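Local coordinates for protein isomerase/lactonizing enzyme (Agrobacterium tumefaciens, PDB 1RVK) that is of unproven function but, as a magnesium-binding member of the enolase superfamily, probably abstracts a proton alpha to a substrate carboxylate, at residues I168-W173 and L187-A192; L203-F208 and L226-I231. All blocks are in the same frame, centred on the assembly; numbering follows the deposited sequence.

Contact 1: I168-W173 and L187-A192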
loop_
_atom_site.group_PDB
_atom_site.type_symbol
_atom_site.label_atom_id
_atom_site.label_comp_id
_atom_site.label_asym_id
_atom_site.label_seq_id
_atom_site.Cartn_x
_atom_site.Cartn_y
_atom_site.Cartn_z
ATOM N N ILE A 168 -12.641 3.135 8.930
ATOM C CA ILE A 168 -13.061 2.925 7.547
ATOM C C ILE A 168 -12.610 4.092 6.683
ATOM O O ILE A 168 -12.812 5.246 7.057
ATOM C CB ILE A 168 -14.603 2.840 7.444
ATOM C CG1 ILE A 168 -15.110 1.647 8.252
ATOM C CG2 ILE A 168 -15.029 2.709 5.977
ATOM C CD1 ILE A 168 -16.620 1.610 8.397
ATOM N N LYS A 169 -12.001 3.799 5.536
ATOM C CA LYS A 169 -11.572 4.866 4.639
ATOM C C LYS A 169 -12.287 4.751 3.302
ATOM O O LYS A 169 -12.321 3.683 2.691
ATOM C CB LYS A 169 -10.060 4.832 4.392
ATOM C CG LYS A 169 -9.576 6.056 3.602
ATOM C CD LYS A 169 -8.056 6.143 3.509
ATOM C CE LYS A 169 -7.490 5.190 2.464
ATOM N NZ LYS A 169 -5.995 5.211 2.465
ATOM N N LEU A 170 -12.865 5.853 2.847
ATOM C CA LEU A 170 -13.551 5.838 1.566
ATOM C C LEU A 170 -12.656 6.362 0.462
ATOM O O LEU A 170 -11.918 7.325 0.664
ATOM C CB LEU A 170 -14.793 6.734 1.585
ATOM C CG LEU A 170 -15.955 6.572 2.561
ATOM C CD1 LEU A 170 -17.064 7.520 2.121
ATOM C CD2 LEU A 170 -16.466 5.143 2.563
ATOM N N HIS A 171 -12.700 5.703 -0.691
ATOM C CA HIS A 171 -12.005 6.184 -1.881
ATOM C C HIS A 171 -13.268 6.518 -2.667
ATOM O O HIS A 171 -14.090 5.631 -2.905
ATOM C CB HIS A 171 -11.225 5.081 -2.615
ATOM C CG HIS A 171 -9.901 4.752 -1.997
ATOM N ND1 HIS A 171 -9.762 3.845 -0.969
ATOM C CD2 HIS A 171 -8.652 5.205 -2.268
ATOM C CE1 HIS A 171 -8.487 3.751 -0.634
ATOM N NE2 HIS A 171 -7.792 4.566 -1.407
ATOM N N THR A 172 -13.456 7.779 -3.042
ATOM C CA THR A 172 -14.667 8.144 -3.762
ATOM C C THR A 172 -14.569 8.043 -5.285
ATOM O O THR A 172 -13.632 7.443 -5.809
ATOM C CB THR A 172 -15.159 9.540 -3.314
ATOM O OG1 THR A 172 -14.043 10.429 -3.168
ATOM C CG2 THR A 172 -15.874 9.426 -1.971
ATOM N N TRP A 173 -15.541 8.613 -5.991
ATOM C CA TRP A 173 -15.590 8.527 -7.454
ATOM C C TRP A 173 -14.534 9.308 -8.226
ATOM O O TRP A 173 -14.277 10.482 -7.951
ATOM C CB TRP A 173 -16.976 8.944 -7.943
ATOM C CG TRP A 173 -18.079 8.092 -7.400
ATOM C CD1 TRP A 173 -18.548 6.917 -7.923
ATOM C CD2 TRP A 173 -18.853 8.346 -6.223
ATOM N NE1 TRP A 173 -19.570 6.427 -7.142
ATOM C CE2 TRP A 173 -19.776 7.283 -6.092
ATOM C CE3 TRP A 173 -18.857 9.369 -5.265
ATOM C CZ2 TRP A 173 -20.695 7.212 -5.040
ATOM C CZ3 TRP A 173 -19.774 9.300 -4.215
ATOM C CH2 TRP A 173 -20.680 8.226 -4.114
ATOM N N LEU A 187 -18.926 14.347 -0.714
ATOM C CA LEU A 187 -19.380 14.731 0.617
ATOM C C LEU A 187 -20.640 13.976 1.025
ATOM O O LEU A 187 -20.817 13.665 2.200
ATOM C CB LEU A 187 -19.624 16.240 0.691
ATOM C CG LEU A 187 -18.360 17.101 0.776
ATOM C CD1 LEU A 187 -18.718 18.576 0.674
ATOM C CD2 LEU A 187 -17.644 16.809 2.082
ATOM N N LYS A 188 -21.515 13.686 0.064
ATOM C CA LYS A 188 -22.735 12.941 0.375
ATOM C C LYS A 188 -22.378 11.531 0.822
ATOM O O LYS A 188 -23.015 10.972 1.714
ATOM C CB LYS A 188 -23.663 12.848 -0.837
ATOM C CG LYS A 188 -24.397 14.132 -1.192
ATOM C CD LYS A 188 -25.536 13.827 -2.158
ATOM C CE LYS A 188 -26.029 15.073 -2.874
ATOM N NZ LYS A 188 -25.036 15.558 -3.880
ATOM N N ALA A 189 -21.364 10.950 0.189
ATOM C CA ALA A 189 -20.928 9.606 0.549
ATOM C C ALA A 189 -20.380 9.629 1.969
ATOM O O ALA A 189 -20.701 8.765 2.785
ATOM C CB ALA A 189 -19.856 9.122 -0.415
ATOM N N CYS A 190 -19.552 10.625 2.260
ATOM C CA CYS A 190 -18.966 10.752 3.589
ATOM C C CYS A 190 -20.042 10.914 4.654
ATOM O O CYS A 190 -19.971 10.304 5.727
ATOM C CB CYS A 190 -18.005 11.942 3.631
ATOM S SG CYS A 190 -16.485 11.658 2.683
ATOM N N ALA A 191 -21.040 11.737 4.353
ATOM C CA ALA A 191 -22.135 11.981 5.285
ATOM C C ALA A 191 -22.956 10.714 5.500
ATOM O O ALA A 191 -23.373 10.419 6.621
ATOM C CB ALA A 191 -23.027 13.097 4.759
ATOM N N ALA A 192 -23.201 9.981 4.419
ATOM C CA ALA A 192 -23.967 8.741 4.492
ATOM C C ALA A 192 -23.263 7.727 5.386
ATOM O O ALA A 192 -23.904 7.037 6.183
ATOM C CB ALA A 192 -24.159 8.163 3.095
#

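Contact 2: L203-F208 and L226-I231. With MG (magnesium ion), chain B.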
loop_
_atom_site.group_PDB
_atom_site.type_symbol
_atom_site.label_atom_id
_atom_site.label_comp_id
_atom_site.label_asym_id
_atom_site.label_seq_id
_atom_site.Cartn_x
_atom_site.Cartn_y
_atom_site.Cartn_z
ATOM N N LEU A 203 -13.271 7.616 10.674
ATOM C CA LEU A 203 -13.501 7.727 9.235
ATOM C C LEU A 203 -12.489 8.595 8.514
ATOM O O LEU A 203 -12.046 9.622 9.032
ATOM C CB LEU A 203 -14.900 8.291 8.972
ATOM C CG LEU A 203 -16.075 7.469 9.503
ATOM C CD1 LEU A 203 -17.395 8.180 9.198
ATOM C CD2 LEU A 203 -16.049 6.100 8.855
HETATM N N MSE A 204 -12.139 8.182 7.300
HETATM C CA MSE A 204 -11.195 8.927 6.491
HETATM C C MSE A 204 -11.604 8.910 5.030
HETATM O O MSE A 204 -12.397 8.066 4.604
HETATM C CB MSE A 204 -9.792 8.362 6.685
HETATM C CG MSE A 204 -9.332 8.531 8.126
HETATM SE SE MSE A 204 -9.607 6.935 9.153
HETATM C CE MSE A 204 -8.054 6.223 8.336
ATOM N N ILE A 205 -11.073 9.857 4.264
ATOM C CA ILE A 205 -11.415 9.964 2.854
ATOM C C ILE A 205 -10.197 10.203 1.980
ATOM O O ILE A 205 -9.350 11.042 2.286
ATOM C CB ILE A 205 -12.443 11.114 2.619
ATOM C CG1 ILE A 205 -12.660 11.343 1.121
ATOM C CG2 ILE A 205 -11.958 12.394 3.278
ATOM C CD1 ILE A 205 -13.449 10.263 0.439
ATOM N N ASP A 206 -10.127 9.438 0.897
ATOM C CA ASP A 206 -9.056 9.530 -0.087
ATOM C C ASP A 206 -9.818 9.777 -1.388
ATOM O O ASP A 206 -10.186 8.842 -2.096
ATOM C CB ASP A 206 -8.292 8.207 -0.134
ATOM C CG ASP A 206 -7.065 8.259 -1.021
ATOM O OD1 ASP A 206 -6.374 7.234 -1.090
ATOM O OD2 ASP A 206 -6.788 9.298 -1.651
ATOM N N ALA A 207 -10.073 11.047 -1.677
ATOM C CA ALA A 207 -10.834 11.427 -2.861
ATOM C C ALA A 207 -9.987 11.611 -4.111
ATOM O O ALA A 207 -8.784 11.373 -4.096
ATOM C CB ALA A 207 -11.614 12.705 -2.573
ATOM N N PHE A 208 -10.642 12.015 -5.196
ATOM C CA PHE A 208 -9.986 12.279 -6.479
ATOM C C PHE A 208 -8.633 12.954 -6.207
ATOM O O PHE A 208 -8.572 14.017 -5.595
ATOM C CB PHE A 208 -10.911 13.176 -7.307
ATOM C CG PHE A 208 -10.339 13.609 -8.618
ATOM C CD1 PHE A 208 -10.019 14.947 -8.834
ATOM C CD2 PHE A 208 -10.161 12.699 -9.655
ATOM C CE1 PHE A 208 -9.532 15.372 -10.070
ATOM C CE2 PHE A 208 -9.673 13.114 -10.893
ATOM C CZ PHE A 208 -9.360 14.451 -11.099
ATOM N N LEU A 226 -18.365 16.455 9.774
ATOM C CA LEU A 226 -18.511 15.003 9.870
ATOM C C LEU A 226 -17.492 14.340 10.793
ATOM O O LEU A 226 -17.536 13.131 11.004
ATOM C CB LEU A 226 -18.434 14.362 8.483
ATOM C CG LEU A 226 -19.584 14.644 7.512
ATOM C CD1 LEU A 226 -20.902 14.236 8.155
ATOM C CD2 LEU A 226 -19.613 16.111 7.151
ATOM N N GLY A 227 -16.568 15.130 11.328
ATOM C CA GLY A 227 -15.572 14.595 12.239
ATOM C C GLY A 227 -14.636 13.530 11.694
ATOM O O GLY A 227 -14.299 12.582 12.406
ATOM N N PHE A 228 -14.210 13.678 10.443
ATOM C CA PHE A 228 -13.297 12.712 9.836
ATOM C C PHE A 228 -11.883 12.867 10.394
ATOM O O PHE A 228 -11.460 13.975 10.728
ATOM C CB PHE A 228 -13.269 12.874 8.310
ATOM C CG PHE A 228 -14.300 12.049 7.586
ATOM C CD1 PHE A 228 -13.933 11.265 6.494
ATOM C CD2 PHE A 228 -15.629 12.042 7.998
ATOM C CE1 PHE A 228 -14.877 10.480 5.819
ATOM C CE2 PHE A 228 -16.583 11.262 7.330
ATOM C CZ PHE A 228 -16.205 10.479 6.240
ATOM N N ASP A 229 -11.164 11.749 10.481
ATOM C CA ASP A 229 -9.802 11.711 11.008
ATOM C C ASP A 229 -8.766 12.339 10.087
ATOM O O ASP A 229 -7.804 12.943 10.555
ATOM C CB ASP A 229 -9.391 10.269 11.304
ATOM C CG ASP A 229 -9.862 9.794 12.661
ATOM O OD1 ASP A 229 -10.833 10.368 13.197
ATOM O OD2 ASP A 229 -9.260 8.832 13.185
ATOM N N TRP A 230 -8.936 12.171 8.783
ATOM C CA TRP A 230 -7.993 12.769 7.852
ATOM C C TRP A 230 -8.507 12.819 6.424
ATOM O O TRP A 230 -9.444 12.110 6.057
ATOM C CB TRP A 230 -6.626 12.046 7.902
ATOM C CG TRP A 230 -6.485 10.718 7.151
ATOM C CD1 TRP A 230 -6.803 10.466 5.841
ATOM C CD2 TRP A 230 -5.875 9.513 7.646
ATOM N NE1 TRP A 230 -6.426 9.189 5.493
ATOM C CE2 TRP A 230 -5.854 8.582 6.581
ATOM C CE3 TRP A 230 -5.340 9.133 8.886
ATOM C CZ2 TRP A 230 -5.320 7.295 6.719
ATOM C CZ3 TRP A 230 -4.807 7.849 9.022
ATOM C CH2 TRP A 230 -4.803 6.949 7.943
ATOM N N ILE A 231 -7.900 13.700 5.641
ATOM C CA ILE A 231 -8.233 13.850 4.237
ATOM C C ILE A 231 -6.933 13.435 3.561
ATOM O O ILE A 231 -5.853 13.895 3.936
ATOM C CB ILE A 231 -8.629 15.316 3.895
ATOM C CG1 ILE A 231 -8.972 15.424 2.406
ATOM C CG2 ILE A 231 -7.523 16.277 4.297
ATOM C CD1 ILE A 231 -9.488 16.790 1.993
HETATM MG MG MG B . -4.328 6.760 -0.999
HETATM O O HOH W 1 -13.296 9.888 12.551
HETATM O O HOH W 2 -4.013 8.771 -1.918
HETATM O O HOH W 3 -4.182 5.747 -3.046
HETATM O O HOH W 4 -5.092 4.732 -0.248
#

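Contact 1: I168-W173 and L187-A192
Leu170 meets Ala189 and Cys190 because its CG stands anti to the carbonyl carbon (chi1 -58°) and its CD1 anti to CA (chi2 -172°), which carries this one methyl to the helix. There Leu170 CD1 sits 3.9 Å from the main-chain O of Ala189. The same methyl is 4.2 Å from Cys190 SG and also packs on Ala189 CB, so a single branch touches backbone and two side chains at once. Trp173 arrives from the loop after the strand. Its CG is likewise anti to the carbonyl carbon (chi1 -60°), and the far corner of the indole reaches Ala189 CB: CZ3 lies 3.8 Å from that methyl, which approaches the ring obliquely. Thr172 adds CG2, at 4.3 Å from Ala189 CB. The Ala189 methyl is thus touched by Leu170 CD1, Thr172 CG2 and Trp173 CZ3, while Cys190 packs beside Leu170. No hydrogen bond links the segments; the contact is apolar and buried, with 179 Å² of surface removed over both sides. The Trp173 ring is also packed edge-to-face with Tyr153, and Leu170 also touches Val193 of the same helix. Strand 167-171 packed against the inner side of helix 183-197 is the strand-to-helix half of a beta-alpha-beta unit, as repeated around the TIM-type barrel of the enolase superfamily.

Contact 2: L203-F208 and L226-I231
Leu203 and Phe228 lie where the two segments first draw level, with CA atoms 5.0 Å apart, and the parallel pairing of Ile205 with Ile231 follows, their CA atoms 5.2 Å apart. The firm backbone link is the hydrogen bond from Asp229 N to Leu203 O, 2.7 Å long; Ile205 N to Trp230 O is weak. A water accepts from Leu203 N and lies within hydrogen-bonding distance of Gly227 O and Asp229 OD1. Gly227, with positive phi, follows the preceding helix in a Schellman motif. Leu203 CB stands over the centre of the Phe228 ring, 3.6 Å from its centroid, while Ile205 N lies at the ring's edge. On the sheet face of Met204, a selenomethionine bent at chi2 and chi3 (97° and 78°), CE rests over the Trp230 six-membered ring, 3.4 Å from its centroid and offset toward the rim. Trp230 NE1 hydrogen-bonds to Glu232 OE1, and Asp229 OD2 forms a salt bridge with Arg202. At the strand's end Asp206 OD1 binds magnesium at 2.1 Å. The segments are thus held mainly by apolar packing on the Phe228 and Trp230 rings, with few backbone bonds, while the strand carries the Asp206 carboxylate to the metal.

Contacts 1 and 2 follow one another along the chain, their centres about 8 Å apart, and meet through adjacent strands of the barrel sheet. Leu170 O lies 2.8 Å from Asp206 N and Leu170 N lies 2.9 Å from Met204 O, both probable hydrogen bonds, so the strand packed on the helix in contact 1 also pairs with the strand of contact 2. Helix 183-197 spans both: Cys190 touches Leu170 and also Phe228. Toward the metal, His171 NE2 packs 3.0 Å from Asp206 OD1, whose magnesium is shared with Glu232 and Glu258. The helix-facing side of segment 168-173 is further off: the Thr172 side chain lies about 11 Å from the ion.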